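Local coordinates for microcin B17-processing protein McbB (Escherichia coli str. K-12 substr. MG1655, PDB 6GRH), which helps process the inactive microcin B17 precursor peptide McbA into the active antibiotic, at residues 189-203 with 282-294. Numbering follows the deposited sequence.
With ZN (zinc ion), chain F; SO4 (sulfate ion), chain G.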
loop_
_atom_site.group_PDB
_atom_site.type_symbol
_atom_site.label_atom_id
_atom_site.label_comp_id
_atom_site.label_asym_id
_atom_site.label_seq_id
_atom_site.Cartn_x
_atom_site.Cartn_y
_atom_site.Cartn_z
ATOM N N GLY B 189 -1.623 -10.487 21.763
ATOM C CA GLY B 189 -2.636 -9.607 21.180
ATOM C C GLY B 189 -2.607 -9.477 19.660
ATOM O O GLY B 189 -3.041 -8.454 19.131
ATOM N N THR B 190 -2.099 -10.502 18.964
ATOM C CA THR B 190 -1.933 -10.469 17.508
ATOM C C THR B 190 -3.221 -10.914 16.781
ATOM O O THR B 190 -4.047 -11.618 17.376
ATOM C CB THR B 190 -0.781 -11.372 17.033
ATOM O OG1 THR B 190 -0.983 -12.701 17.489
ATOM C CG2 THR B 190 0.559 -10.876 17.549
ATOM N N PRO B 191 -3.392 -10.503 15.501
ATOM C CA PRO B 191 -4.626 -10.804 14.774
ATOM C C PRO B 191 -4.842 -12.269 14.490
ATOM O O PRO B 191 -3.917 -12.976 14.161
ATOM C CB PRO B 191 -4.469 -10.037 13.449
ATOM C CG PRO B 191 -3.498 -8.953 13.746
ATOM C CD PRO B 191 -2.533 -9.590 14.719
ATOM N N CYS B 192 -6.109 -12.656 14.556
ATOM C CA CYS B 192 -6.540 -14.009 14.378
ATOM C C CYS B 192 -6.764 -14.347 12.904
ATOM O O CYS B 192 -6.558 -13.519 12.033
ATOM C CB CYS B 192 -7.804 -14.210 15.207
ATOM S SG CYS B 192 -9.331 -13.658 14.412
ATOM N N HIS B 193 -7.128 -15.589 12.638
ATOM C CA HIS B 193 -7.461 -16.026 11.286
ATOM C C HIS B 193 -8.486 -15.153 10.554
ATOM O O HIS B 193 -8.342 -14.871 9.365
ATOM C CB HIS B 193 -8.046 -17.408 11.326
ATOM C CG HIS B 193 -8.635 -17.834 10.034
ATOM N ND1 HIS B 193 -7.868 -18.072 8.918
ATOM C CD2 HIS B 193 -9.920 -18.078 9.679
ATOM C CE1 HIS B 193 -8.663 -18.436 7.923
ATOM N NE2 HIS B 193 -9.911 -18.456 8.358
ATOM N N PHE B 194 -9.532 -14.754 11.261
ATOM C CA PHE B 194 -10.626 -13.991 10.637
ATOM C C PHE B 194 -10.134 -12.593 10.231
ATOM O O PHE B 194 -10.507 -12.076 9.177
ATOM C CB PHE B 194 -11.881 -14.031 11.519
ATOM C CG PHE B 194 -12.433 -15.413 11.653
ATOM C CD1 PHE B 194 -13.040 -16.031 10.559
ATOM C CD2 PHE B 194 -12.236 -16.151 12.811
ATOM C CE1 PHE B 194 -13.471 -17.340 10.634
ATOM C CE2 PHE B 194 -12.698 -17.459 12.911
ATOM C CZ PHE B 194 -13.307 -18.058 11.822
ATOM N N CYS B 195 -9.209 -12.032 11.015
ATOM C CA CYS B 195 -8.520 -10.821 10.618
ATOM C C CYS B 195 -7.787 -10.979 9.279
ATOM O O CYS B 195 -7.791 -10.049 8.456
ATOM C CB CYS B 195 -7.562 -10.336 11.711
ATOM S SG CYS B 195 -8.379 -9.757 13.205
ATOM N N HIS B 196 -7.180 -12.147 9.066
ATOM C CA HIS B 196 -6.431 -12.456 7.853
ATOM C C HIS B 196 -7.333 -12.673 6.651
ATOM O O HIS B 196 -7.147 -12.018 5.572
ATOM C CB HIS B 196 -5.503 -13.664 8.061
ATOM C CG HIS B 196 -4.294 -13.332 8.862
ATOM N ND1 HIS B 196 -4.313 -13.241 10.235
ATOM C CD2 HIS B 196 -3.043 -12.977 8.476
ATOM C CE1 HIS B 196 -3.113 -12.896 10.664
ATOM N NE2 HIS B 196 -2.327 -12.720 9.616
ATOM N N ILE B 197 -8.310 -13.557 6.810
ATOM C CA ILE B 197 -9.134 -13.976 5.681
ATOM C C ILE B 197 -9.962 -12.794 5.134
ATOM O O ILE B 197 -10.141 -12.672 3.932
ATOM C CB ILE B 197 -10.003 -15.191 6.051
ATOM C CG1 ILE B 197 -10.441 -15.941 4.794
ATOM C CG2 ILE B 197 -11.199 -14.779 6.878
ATOM C CD1 ILE B 197 -10.765 -17.383 5.079
ATOM N N GLU B 198 -10.384 -11.889 6.014
ATOM C CA GLU B 198 -11.064 -10.652 5.598
ATOM C C GLU B 198 -10.142 -9.690 4.840
ATOM O O GLU B 198 -10.569 -9.037 3.888
ATOM C CB GLU B 198 -11.703 -9.959 6.806
ATOM C CG GLU B 198 -12.868 -10.781 7.376
ATOM C CD GLU B 198 -14.045 -10.942 6.416
ATOM O OE1 GLU B 198 -14.242 -10.028 5.580
ATOM O OE2 GLU B 198 -14.777 -11.965 6.525
ATOM N N ARG B 199 -8.894 -9.588 5.262
ATOM C CA ARG B 199 -7.896 -8.823 4.503
ATOM C C ARG B 199 -7.740 -9.387 3.073
ATOM O O ARG B 199 -7.761 -8.604 2.106
ATOM C CB ARG B 199 -6.557 -8.782 5.234
ATOM C CG ARG B 199 -5.477 -7.925 4.582
ATOM C CD ARG B 199 -5.733 -6.457 4.801
ATOM N NE ARG B 199 -4.720 -5.614 4.172
ATOM C CZ ARG B 199 -4.746 -5.157 2.912
ATOM N NH1 ARG B 199 -5.725 -5.465 2.047
ATOM N NH2 ARG B 199 -3.749 -4.384 2.506
ATOM N N TRP B 200 -7.636 -10.705 2.923
ATOM C CA TRP B 200 -7.452 -11.304 1.589
ATOM C C TRP B 200 -8.729 -11.236 0.742
ATOM O O TRP B 200 -8.658 -10.954 -0.466
ATOM C CB TRP B 200 -6.957 -12.755 1.647
ATOM C CG TRP B 200 -5.794 -13.024 2.587
ATOM C CD1 TRP B 200 -5.647 -14.118 3.380
ATOM C CD2 TRP B 200 -4.647 -12.196 2.836
ATOM N NE1 TRP B 200 -4.500 -14.026 4.102
ATOM C CE2 TRP B 200 -3.856 -12.868 3.786
ATOM C CE3 TRP B 200 -4.204 -10.955 2.339
ATOM C CZ2 TRP B 200 -2.651 -12.355 4.263
ATOM C CZ3 TRP B 200 -3.003 -10.432 2.819
ATOM C CH2 TRP B 200 -2.243 -11.131 3.776
ATOM N N LEU B 201 -9.893 -11.470 1.356
ATOM C CA LEU B 201 -11.157 -11.366 0.613
ATOM C C LEU B 201 -11.427 -9.944 0.074
ATOM O O LEU B 201 -11.901 -9.804 -1.062
ATOM C CB LEU B 201 -12.341 -11.898 1.413
ATOM C CG LEU B 201 -12.269 -13.404 1.681
ATOM C CD1 LEU B 201 -13.411 -13.812 2.582
ATOM C CD2 LEU B 201 -12.284 -14.254 0.430
ATOM N N SER B 202 -11.097 -8.933 0.876
ATOM C CA SER B 202 -11.142 -7.529 0.476
ATOM C C SER B 202 -10.219 -7.225 -0.700
ATOM O O SER B 202 -10.655 -6.640 -1.688
ATOM C CB SER B 202 -10.778 -6.617 1.662
ATOM O OG SER B 202 -9.366 -6.519 1.870
ATOM N N ARG B 203 -8.952 -7.621 -0.586
ATOM C CA ARG B 203 -7.966 -7.437 -1.675
ATOM C C ARG B 203 -8.405 -8.114 -2.979
ATOM O O ARG B 203 -8.131 -7.581 -4.058
ATOM C CB ARG B 203 -6.565 -7.912 -1.271
ATOM C CG ARG B 203 -5.546 -7.986 -2.422
ATOM C CD ARG B 203 -4.139 -8.314 -1.930
ATOM N NE ARG B 203 -3.615 -7.222 -1.099
ATOM C CZ ARG B 203 -2.669 -7.343 -0.168
ATOM N NH1 ARG B 203 -2.099 -8.519 0.098
ATOM N NH2 ARG B 203 -2.295 -6.267 0.528
ATOM N N GLU B 282 3.597 -10.411 4.912
ATOM C CA GLU B 282 2.837 -9.181 5.126
ATOM C C GLU B 282 2.158 -9.193 6.495
ATOM O O GLU B 282 1.463 -10.140 6.803
ATOM C CB GLU B 282 1.761 -9.051 4.016
ATOM C CG GLU B 282 1.064 -7.703 3.946
ATOM C CD GLU B 282 0.148 -7.522 2.723
ATOM O OE1 GLU B 282 -0.054 -8.481 1.940
ATOM O OE2 GLU B 282 -0.382 -6.393 2.525
ATOM N N PRO B 283 2.341 -8.125 7.300
ATOM C CA PRO B 283 1.600 -8.044 8.560
ATOM C C PRO B 283 0.190 -7.548 8.269
ATOM O O PRO B 283 0.042 -6.615 7.504
ATOM C CB PRO B 283 2.405 -7.025 9.366
ATOM C CG PRO B 283 3.024 -6.112 8.323
ATOM C CD PRO B 283 3.121 -6.894 7.040
ATOM N N VAL B 284 -0.834 -8.181 8.824
ATOM C CA VAL B 284 -2.211 -7.692 8.632
ATOM C C VAL B 284 -2.662 -6.948 9.884
ATOM O O VAL B 284 -2.231 -7.260 10.970
ATOM C CB VAL B 284 -3.208 -8.811 8.248
ATOM C CG1 VAL B 284 -2.605 -9.712 7.168
ATOM C CG2 VAL B 284 -3.659 -9.605 9.450
ATOM N N ILE B 285 -3.557 -5.999 9.711
ATOM C CA ILE B 285 -4.195 -5.308 10.825
ATOM C C ILE B 285 -5.351 -6.146 11.394
ATOM O O ILE B 285 -5.851 -7.067 10.748
ATOM C CB ILE B 285 -4.689 -3.892 10.431
ATOM C CG1 ILE B 285 -5.792 -3.931 9.375
ATOM C CG2 ILE B 285 -3.523 -3.046 9.910
ATOM C CD1 ILE B 285 -6.462 -2.604 9.139
ATOM N N HIS B 286 -5.735 -5.838 12.622
ATOM C CA HIS B 286 -6.978 -6.386 13.199
ATOM C C HIS B 286 -8.159 -5.905 12.359
ATOM O O HIS B 286 -8.213 -4.741 11.963
ATOM C CB HIS B 286 -7.169 -5.908 14.633
ATOM C CG HIS B 286 -6.192 -6.486 15.598
ATOM N ND1 HIS B 286 -4.975 -5.901 15.865
ATOM C CD2 HIS B 286 -6.260 -7.595 16.372
ATOM C CE1 HIS B 286 -4.330 -6.637 16.759
ATOM N NE2 HIS B 286 -5.093 -7.663 17.090
ATOM N N TRP B 287 -9.055 -6.814 12.016
ATOM C CA TRP B 287 -10.218 -6.438 11.241
ATOM C C TRP B 287 -11.192 -5.713 12.180
ATOM O O TRP B 287 -11.434 -6.152 13.316
ATOM C CB TRP B 287 -10.847 -7.657 10.616
ATOM C CG TRP B 287 -12.074 -7.395 9.843
ATOM C CD1 TRP B 287 -12.296 -6.390 8.961
ATOM C CD2 TRP B 287 -13.239 -8.214 9.829
ATOM N NE1 TRP B 287 -13.529 -6.530 8.394
ATOM C CE2 TRP B 287 -14.128 -7.652 8.908
ATOM C CE3 TRP B 287 -13.604 -9.390 10.501
ATOM C CZ2 TRP B 287 -15.381 -8.211 8.639
ATOM C CZ3 TRP B 287 -14.854 -9.950 10.241
ATOM C CH2 TRP B 287 -15.725 -9.357 9.312
ATOM N N GLN B 288 -11.691 -4.573 11.725
ATOM C CA GLN B 288 -12.581 -3.750 12.539
ATOM C C GLN B 288 -13.793 -4.494 13.114
ATOM O O GLN B 288 -14.237 -4.151 14.222
ATOM C CB GLN B 288 -13.057 -2.510 11.757
ATOM C CG GLN B 288 -13.823 -2.814 10.477
ATOM C CD GLN B 288 -13.995 -1.586 9.620
ATOM O OE1 GLN B 288 -14.053 -0.451 10.127
ATOM N NE2 GLN B 288 -14.041 -1.786 8.309
ATOM N N ALA B 289 -14.349 -5.450 12.349
ATOM C CA ALA B 289 -15.507 -6.206 12.799
ATOM C C ALA B 289 -15.192 -7.502 13.536
ATOM O O ALA B 289 -16.126 -8.229 13.861
ATOM C CB ALA B 289 -16.446 -6.509 11.654
ATOM N N CYS B 290 -13.923 -7.785 13.800
ATOM C CA CYS B 290 -13.535 -9.009 14.497
ATOM C C CYS B 290 -13.555 -8.805 15.998
ATOM O O CYS B 290 -13.156 -7.773 16.478
ATOM C CB CYS B 290 -12.132 -9.441 14.097
ATOM S SG CYS B 290 -11.763 -11.133 14.607
ATOM N N SER B 291 -13.934 -9.829 16.735
ATOM C CA SER B 291 -13.943 -9.759 18.202
ATOM C C SER B 291 -12.735 -10.435 18.885
ATOM O O SER B 291 -12.733 -10.545 20.116
ATOM C CB SER B 291 -15.218 -10.429 18.678
ATOM O OG SER B 291 -15.208 -11.747 18.136
ATOM N N CYS B 292 -11.699 -10.831 18.134
ATOM C CA CYS B 292 -10.544 -11.508 18.760
ATOM C C CYS B 292 -9.868 -10.674 19.859
ATOM O O CYS B 292 -9.471 -11.191 20.887
ATOM C CB CYS B 292 -9.508 -11.998 17.739
ATOM S SG CYS B 292 -8.743 -10.760 16.665
ATOM N N LEU B 293 -9.779 -9.367 19.632
ATOM C CA LEU B 293 -9.208 -8.423 20.593
ATOM C C LEU B 293 -9.964 -8.326 21.907
ATOM O O LEU B 293 -9.379 -8.001 22.940
ATOM C CB LEU B 293 -9.223 -7.023 19.985
ATOM C CG LEU B 293 -8.121 -6.815 18.978
ATOM C CD1 LEU B 293 -8.295 -5.464 18.326
ATOM C CD2 LEU B 293 -6.787 -6.948 19.691
ATOM N N GLU B 294 -11.270 -8.551 21.836
ATOM C CA GLU B 294 -12.150 -8.390 22.984
ATOM C C GLU B 294 -12.168 -9.634 23.872
ATOM O O GLU B 294 -12.589 -9.543 25.010
ATOM C CB GLU B 294 -13.562 -8.056 22.517
ATOM C CG GLU B 294 -13.585 -6.847 21.591
ATOM C CD GLU B 294 -14.986 -6.385 21.203
ATOM O OE1 GLU B 294 -15.928 -7.219 21.114
ATOM O OE2 GLU B 294 -15.137 -5.144 20.998
HETATM ZN ZN ZN F . -9.468 -11.339 14.542
HETATM S S SO4 G . -4.796 -3.676 -0.983
HETATM O O1 SO4 G . -4.323 -4.283 -2.248
HETATM O O2 SO4 G . -5.366 -2.329 -1.216
HETATM O O3 SO4 G . -5.870 -4.534 -0.433
HETATM O O4 SO4 G . -3.643 -3.566 -0.072
HETATM O O HOH W 1 -6.019 -10.311 18.665
HETATM O O HOH W 2 -7.393 -7.404 8.601
HETATM O O HOH W 3 0.008 -11.142 9.668
HETATM O O HOH W 4 -3.314 -5.055 6.708
HETATM O O HOH W 5 -1.038 -4.242 3.932
HETATM O O HOH W 6 -1.926 -6.507 5.139
#
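The His286 ring has Pro191 CG, a rigid CH group suited to a flat ring, centred over one face, 3.8 Å from the ring centroid; at its edge NE2 gives a weak hydrogen bond to Gly189 O. Val284, branched and compact, serves two helix rings with its two methyl groups: CG2 sits over the centre of the His196 ring, 3.4 Å from its centroid, while CG1 touches Trp200 CH2. His196 is kept from turning by ND1, which donates almost straight to Cys192 O. Trp287 lies between Glu198 CG and Ala289 CB. The bend at chi2 (-64°) folds the Glu198 chain over the indole, where the carboxylate lies nearly parallel to it, and its OE2 bonds Tyr225. Farther along the helix, Arg203 offers two parallel N-H groups to the two oxygens of Glu282, NH1 to OE1 and NH2 to OE2, each 2.8 Å, with the planes 10° apart; Arg199 and Arg203 also hold a sulfate, probably from the crystallisation liquor. Cys192 and Cys195, at the helix start, join Cys290 and Cys292 around zinc, each SG 2.3 Å from the metal. Trp287 N donates to Cys195 SG (3.2 Å, 169°), which probably tempers the thiolate charge. One CxxC pair and one CxC pair form a Cys4 zinc site, probably structural, that ties the C-terminal loop to helix 193-204.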